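PDB 4Q38: putative uncharacterized protein tcp24 from Actinoplanes teichomyceticus, which probably transfers a long fatty acyl chain from acyl-coenzyme A to the amino sugar of teicoplanin-type glycopeptide antibiotics. Local coordinates for residues 89-101 with 125-137. Residues are numbered along the deposited sequence; the frame is centred on the assembly and turned at random.
Sequences LLERTHHAIVRHM and FHVYVFLATVPAV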
loop_
_atom_site.group_PDB
_atom_site.type_symbol
_atom_site.label_atom_id
_atom_site.label_comp_id
_atom_site.label_asym_id
_atom_site.label_seq_id
_atom_site.Cartn_x
_atom_site.Cartn_y
_atom_site.Cartn_z
ATOM N N LEU A 89 -13.845 16.216 -4.921
ATOM C CA LEU A 89 -13.501 14.827 -4.605
ATOM C C LEU A 89 -12.283 14.703 -3.683
ATOM O O LEU A 89 -12.256 13.849 -2.800
ATOM C CB LEU A 89 -13.263 14.054 -5.896
ATOM C CG LEU A 89 -13.138 12.541 -5.766
ATOM C CD1 LEU A 89 -14.448 11.943 -5.275
ATOM C CD2 LEU A 89 -12.732 11.949 -7.099
ATOM N N LEU A 90 -11.288 15.554 -3.899
ATOM C CA LEU A 90 -10.094 15.595 -3.063
ATOM C C LEU A 90 -10.412 15.907 -1.598
ATOM O O LEU A 90 -9.876 15.266 -0.698
ATOM C CB LEU A 90 -9.096 16.618 -3.614
ATOM C CG LEU A 90 -7.877 16.981 -2.766
ATOM C CD1 LEU A 90 -6.921 15.800 -2.631
ATOM C CD2 LEU A 90 -7.175 18.192 -3.374
ATOM N N GLU A 91 -11.277 16.893 -1.371
ATOM C CA GLU A 91 -11.692 17.280 -0.023
ATOM C C GLU A 91 -12.398 16.147 0.707
ATOM O O GLU A 91 -12.082 15.852 1.859
ATOM C CB GLU A 91 -12.657 18.470 -0.079
ATOM C CG GLU A 91 -12.030 19.782 -0.497
ATOM C CD GLU A 91 -13.016 20.927 -0.401
ATOM O OE1 GLU A 91 -14.089 20.859 -1.042
ATOM O OE2 GLU A 91 -12.707 21.895 0.318
ATOM N N ARG A 92 -13.368 15.541 0.030
ATOM C CA ARG A 92 -14.207 14.496 0.617
ATOM C C ARG A 92 -13.476 13.160 0.784
ATOM O O ARG A 92 -13.721 12.446 1.746
ATOM C CB ARG A 92 -15.497 14.320 -0.185
ATOM C CG ARG A 92 -16.500 15.421 0.123
ATOM C CD ARG A 92 -17.329 15.837 -1.075
ATOM N NE ARG A 92 -18.044 17.086 -0.782
ATOM C CZ ARG A 92 -17.538 18.309 -0.946
ATOM N NH1 ARG A 92 -16.315 18.476 -1.432
ATOM N NH2 ARG A 92 -18.267 19.380 -0.630
ATOM N N THR A 93 -12.582 12.847 -0.147
ATOM C CA THR A 93 -11.771 11.626 -0.063
ATOM C C THR A 93 -10.818 11.738 1.122
ATOM O O THR A 93 -10.652 10.790 1.902
ATOM C CB THR A 93 -11.003 11.375 -1.377
ATOM O OG1 THR A 93 -11.944 11.191 -2.434
ATOM C CG2 THR A 93 -10.125 10.119 -1.289
ATOM N N HIS A 94 -10.201 12.908 1.261
ATOM C CA HIS A 94 -9.404 13.206 2.442
ATOM C C HIS A 94 -10.217 12.986 3.695
ATOM O O HIS A 94 -9.765 12.320 4.630
ATOM C CB HIS A 94 -8.874 14.626 2.392
ATOM C CG HIS A 94 -8.398 15.138 3.729
ATOM N ND1 HIS A 94 -7.190 14.827 4.238
ATOM C CD2 HIS A 94 -9.025 15.954 4.673
ATOM C CE1 HIS A 94 -7.049 15.413 5.445
ATOM N NE2 HIS A 94 -8.169 16.105 5.708
ATOM N N HIS A 95 -11.422 13.548 3.717
ATOM C CA HIS A 95 -12.327 13.424 4.865
ATOM C C HIS A 95 -12.702 11.983 5.145
ATOM O O HIS A 95 -12.689 11.554 6.295
ATOM C CB HIS A 95 -13.568 14.291 4.649
ATOM C CG HIS A 95 -14.404 14.506 5.892
ATOM N ND1 HIS A 95 -15.633 15.070 5.847
ATOM C CD2 HIS A 95 -14.154 14.211 7.238
ATOM C CE1 HIS A 95 -16.142 15.133 7.099
ATOM N NE2 HIS A 95 -15.241 14.602 7.944
ATOM N N ALA A 96 -13.010 11.227 4.093
ATOM C CA ALA A 96 -13.383 9.818 4.220
ATOM C C ALA A 96 -12.265 8.956 4.804
ATOM O O ALA A 96 -12.530 7.890 5.360
ATOM C CB ALA A 96 -13.845 9.261 2.880
ATOM N N ILE A 97 -11.022 9.417 4.671
ATOM C CA ILE A 97 -9.872 8.731 5.277
ATOM C C ILE A 97 -9.652 9.140 6.740
ATOM O O ILE A 97 -9.578 8.272 7.626
ATOM C CB ILE A 97 -8.584 8.908 4.433
ATOM C CG1 ILE A 97 -8.771 8.260 3.051
ATOM C CG2 ILE A 97 -7.376 8.287 5.155
ATOM C CD1 ILE A 97 -7.668 8.573 2.059
ATOM N N VAL A 98 -9.570 10.445 7.005
ATOM C CA VAL A 98 -9.261 10.922 8.366
ATOM C C VAL A 98 -10.358 10.623 9.396
ATOM O O VAL A 98 -10.079 10.564 10.596
ATOM C CB VAL A 98 -8.884 12.416 8.424
ATOM C CG1 VAL A 98 -7.593 12.665 7.658
ATOM C CG2 VAL A 98 -10.018 13.300 7.904
ATOM N N ARG A 99 -11.586 10.408 8.923
ATOM C CA ARG A 99 -12.686 10.000 9.798
ATOM C C ARG A 99 -12.404 8.629 10.432
ATOM O O ARG A 99 -12.983 8.287 11.468
ATOM C CB ARG A 99 -14.015 9.973 9.032
ATOM C CG ARG A 99 -14.109 8.876 7.989
ATOM C CD ARG A 99 -15.501 8.736 7.401
ATOM N NE ARG A 99 -15.523 7.799 6.274
ATOM C CZ ARG A 99 -16.603 7.534 5.540
ATOM N NH1 ARG A 99 -17.756 8.131 5.809
ATOM N NH2 ARG A 99 -16.535 6.674 4.529
ATOM N N HIS A 100 -11.525 7.848 9.802
ATOM C CA HIS A 100 -11.118 6.539 10.341
ATOM C C HIS A 100 -9.714 6.512 10.880
ATOM O O HIS A 100 -9.109 5.433 10.995
ATOM C CB HIS A 100 -11.266 5.468 9.272
ATOM C CG HIS A 100 -12.691 5.228 8.840
ATOM N ND1 HIS A 100 -13.693 5.039 9.723
ATOM C CD2 HIS A 100 -13.260 5.141 7.571
ATOM C CE1 HIS A 100 -14.849 4.836 9.051
ATOM N NE2 HIS A 100 -14.583 4.897 7.737
ATOM N N MET A 101 -9.169 7.683 11.206
ATOM C CA MET A 101 -7.829 7.766 11.782
ATOM C C MET A 101 -7.710 6.811 12.979
ATOM O O MET A 101 -8.541 6.850 13.888
ATOM C CB MET A 101 -7.523 9.198 12.218
ATOM C CG MET A 101 -6.096 9.410 12.702
ATOM S SD MET A 101 -4.854 9.201 11.401
ATOM C CE MET A 101 -5.158 10.659 10.415
ATOM N N PHE A 125 -3.908 12.151 -8.620
ATOM C CA PHE A 125 -4.966 12.491 -7.660
ATOM C C PHE A 125 -4.679 12.003 -6.236
ATOM O O PHE A 125 -4.759 12.759 -5.280
ATOM C CB PHE A 125 -6.335 11.972 -8.128
ATOM C CG PHE A 125 -7.457 12.272 -7.166
ATOM C CD1 PHE A 125 -8.034 13.547 -7.115
ATOM C CD2 PHE A 125 -7.932 11.289 -6.299
ATOM C CE1 PHE A 125 -9.057 13.829 -6.215
ATOM C CE2 PHE A 125 -8.958 11.563 -5.400
ATOM C CZ PHE A 125 -9.527 12.836 -5.364
ATOM N N HIS A 126 -4.358 10.727 -6.107
ATOM C CA HIS A 126 -4.177 10.122 -4.784
ATOM C C HIS A 126 -2.879 10.481 -4.130
ATOM O O HIS A 126 -2.715 10.331 -2.916
ATOM C CB HIS A 126 -4.385 8.618 -4.890
ATOM C CG HIS A 126 -5.805 8.263 -5.218
ATOM N ND1 HIS A 126 -6.813 8.462 -4.346
ATOM C CD2 HIS A 126 -6.383 7.758 -6.382
ATOM C CE1 HIS A 126 -7.979 8.093 -4.918
ATOM N NE2 HIS A 126 -7.715 7.655 -6.158
ATOM N N VAL A 127 -1.933 10.978 -4.917
ATOM C CA VAL A 127 -0.762 11.624 -4.327
ATOM C C VAL A 127 -1.181 12.920 -3.614
ATOM O O VAL A 127 -0.707 13.210 -2.494
ATOM C CB VAL A 127 0.323 11.905 -5.388
ATOM C CG1 VAL A 127 1.512 12.631 -4.767
ATOM C CG2 VAL A 127 0.773 10.606 -6.037
ATOM N N TYR A 128 -2.067 13.698 -4.248
ATOM C CA TYR A 128 -2.582 14.931 -3.614
ATOM C C TYR A 128 -3.384 14.605 -2.357
ATOM O O TYR A 128 -3.268 15.297 -1.348
ATOM C CB TYR A 128 -3.422 15.777 -4.592
ATOM C CG TYR A 128 -2.637 16.182 -5.814
ATOM C CD1 TYR A 128 -1.468 16.939 -5.692
ATOM C CD2 TYR A 128 -3.029 15.772 -7.079
ATOM C CE1 TYR A 128 -0.720 17.283 -6.804
ATOM C CE2 TYR A 128 -2.288 16.108 -8.205
ATOM C CZ TYR A 128 -1.139 16.862 -8.055
ATOM O OH TYR A 128 -0.396 17.195 -9.153
ATOM N N VAL A 129 -4.192 13.548 -2.429
ATOM C CA VAL A 129 -4.870 13.031 -1.235
ATOM C C VAL A 129 -3.852 12.754 -0.137
ATOM O O VAL A 129 -4.040 13.197 1.000
ATOM C CB VAL A 129 -5.678 11.744 -1.507
ATOM C CG1 VAL A 129 -6.269 11.207 -0.202
ATOM C CG2 VAL A 129 -6.807 12.008 -2.487
ATOM N N PHE A 130 -2.775 12.039 -0.483
ATOM C CA PHE A 130 -1.758 11.665 0.496
ATOM C C PHE A 130 -1.118 12.927 1.098
ATOM O O PHE A 130 -1.043 13.061 2.320
ATOM C CB PHE A 130 -0.689 10.766 -0.156
ATOM C CG PHE A 130 0.203 10.036 0.826
ATOM C CD1 PHE A 130 1.216 10.703 1.521
ATOM C CD2 PHE A 130 0.060 8.659 1.017
ATOM C CE1 PHE A 130 2.046 10.019 2.407
ATOM C CE2 PHE A 130 0.881 7.972 1.901
ATOM C CZ PHE A 130 1.881 8.647 2.590
ATOM N N LEU A 131 -0.678 13.846 0.232
ATOM C CA LEU A 131 -0.058 15.108 0.675
ATOM C C LEU A 131 -0.979 15.916 1.596
ATOM O O LEU A 131 -0.537 16.473 2.599
ATOM C CB LEU A 131 0.343 15.973 -0.534
ATOM C CG LEU A 131 1.425 15.413 -1.464
ATOM C CD1 LEU A 131 1.680 16.319 -2.659
ATOM C CD2 LEU A 131 2.717 15.143 -0.705
ATOM N N ALA A 132 -2.255 15.983 1.243
ATOM C CA ALA A 132 -3.220 16.752 2.017
ATOM C C ALA A 132 -3.476 16.114 3.386
ATOM O O ALA A 132 -3.926 16.788 4.320
ATOM C CB ALA A 132 -4.517 16.890 1.243
ATOM N N THR A 133 -3.173 14.821 3.499
ATOM C CA THR A 133 -3.510 14.042 4.695
ATOM C C THR A 133 -2.301 13.863 5.616
ATOM O O THR A 133 -2.451 13.450 6.768
ATOM C CB THR A 133 -4.131 12.682 4.296
ATOM O OG1 THR A 133 -5.187 12.908 3.355
ATOM C CG2 THR A 133 -4.685 11.921 5.504
ATOM N N VAL A 134 -1.110 14.205 5.124
ATOM C CA VAL A 134 0.109 14.089 5.922
ATOM C C VAL A 134 0.005 14.821 7.281
ATOM O O VAL A 134 0.360 14.231 8.312
ATOM C CB VAL A 134 1.379 14.522 5.141
ATOM C CG1 VAL A 134 2.561 14.751 6.075
ATOM C CG2 VAL A 134 1.737 13.489 4.078
ATOM N N PRO A 135 -0.477 16.094 7.291
ATOM C CA PRO A 135 -0.542 16.783 8.586
ATOM C C PRO A 135 -1.424 16.049 9.599
ATOM O O PRO A 135 -1.023 15.889 10.753
ATOM C CB PRO A 135 -1.142 18.152 8.235
ATOM C CG PRO A 135 -0.785 18.369 6.797
ATOM C CD PRO A 135 -0.855 16.988 6.177
ATOM N N ALA A 136 -2.594 15.584 9.167
ATOM C CA ALA A 136 -3.480 14.817 10.045
ATOM C C ALA A 136 -2.816 13.550 10.616
ATOM O O ALA A 136 -2.856 13.308 11.828
ATOM C CB ALA A 136 -4.765 14.452 9.313
ATOM N N VAL A 137 -2.197 12.738 9.759
ATOM C CA VAL A 137 -1.592 11.495 10.274
ATOM C C VAL A 137 -0.379 11.798 11.152
ATOM O O VAL A 137 -0.146 11.104 12.137
ATOM C CB VAL A 137 -1.301 10.435 9.172
ATOM C CG1 VAL A 137 -0.160 10.871 8.245
ATOM C CG2 VAL A 137 -1.011 9.074 9.806
#
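Two helices of the all-helical part of the N-acyltransferase N-terminal domain meet here, where His94 of helix 84-98 hydrogen-bonds to Thr133 of helix 125-143. The axes of the two segments pass 9.6 Å apart and cross at -54°. His94 ND1 donates to Thr133 OG1 at 2.9 Å, nearly straight (165°) and in the imidazole plane. Thr133 OG1 donates its own hydrogen bond to Val129 O, one turn back (2.6 Å), so the Thr133 hydroxyl both accepts and donates, linking His94 ND1 to a main-chain carbonyl within buried packing.

Apolar packing flanks this bond. Phe125, with CG anti to its N (chi1 179°), swings its ring over to the other helix, where CZ lies 3.6 Å from Leu89 CG and the ring edge meets Leu90 N. Leu90 CD1 presses on the backbone at Val129 N (3.5 Å). The two methyls of the branched Val129 reach three residues: CG1 touches Ile97 CD1 at 3.7 Å, while CG2 meets Thr93 CG2 and Leu90 CD1. Farther along, the small Ala136 puts only a methyl, CB, in the way of Val98 CG1, 3.7 Å away. At the end of the type I turn Val98-Met101, the flexible chain of Met101 bends to lay CE against Val137 CA. With helix 32-41 covering Leu89, this is interhelical core packing of a helical domain, away from the coenzyme A and acyl-sugar pockets.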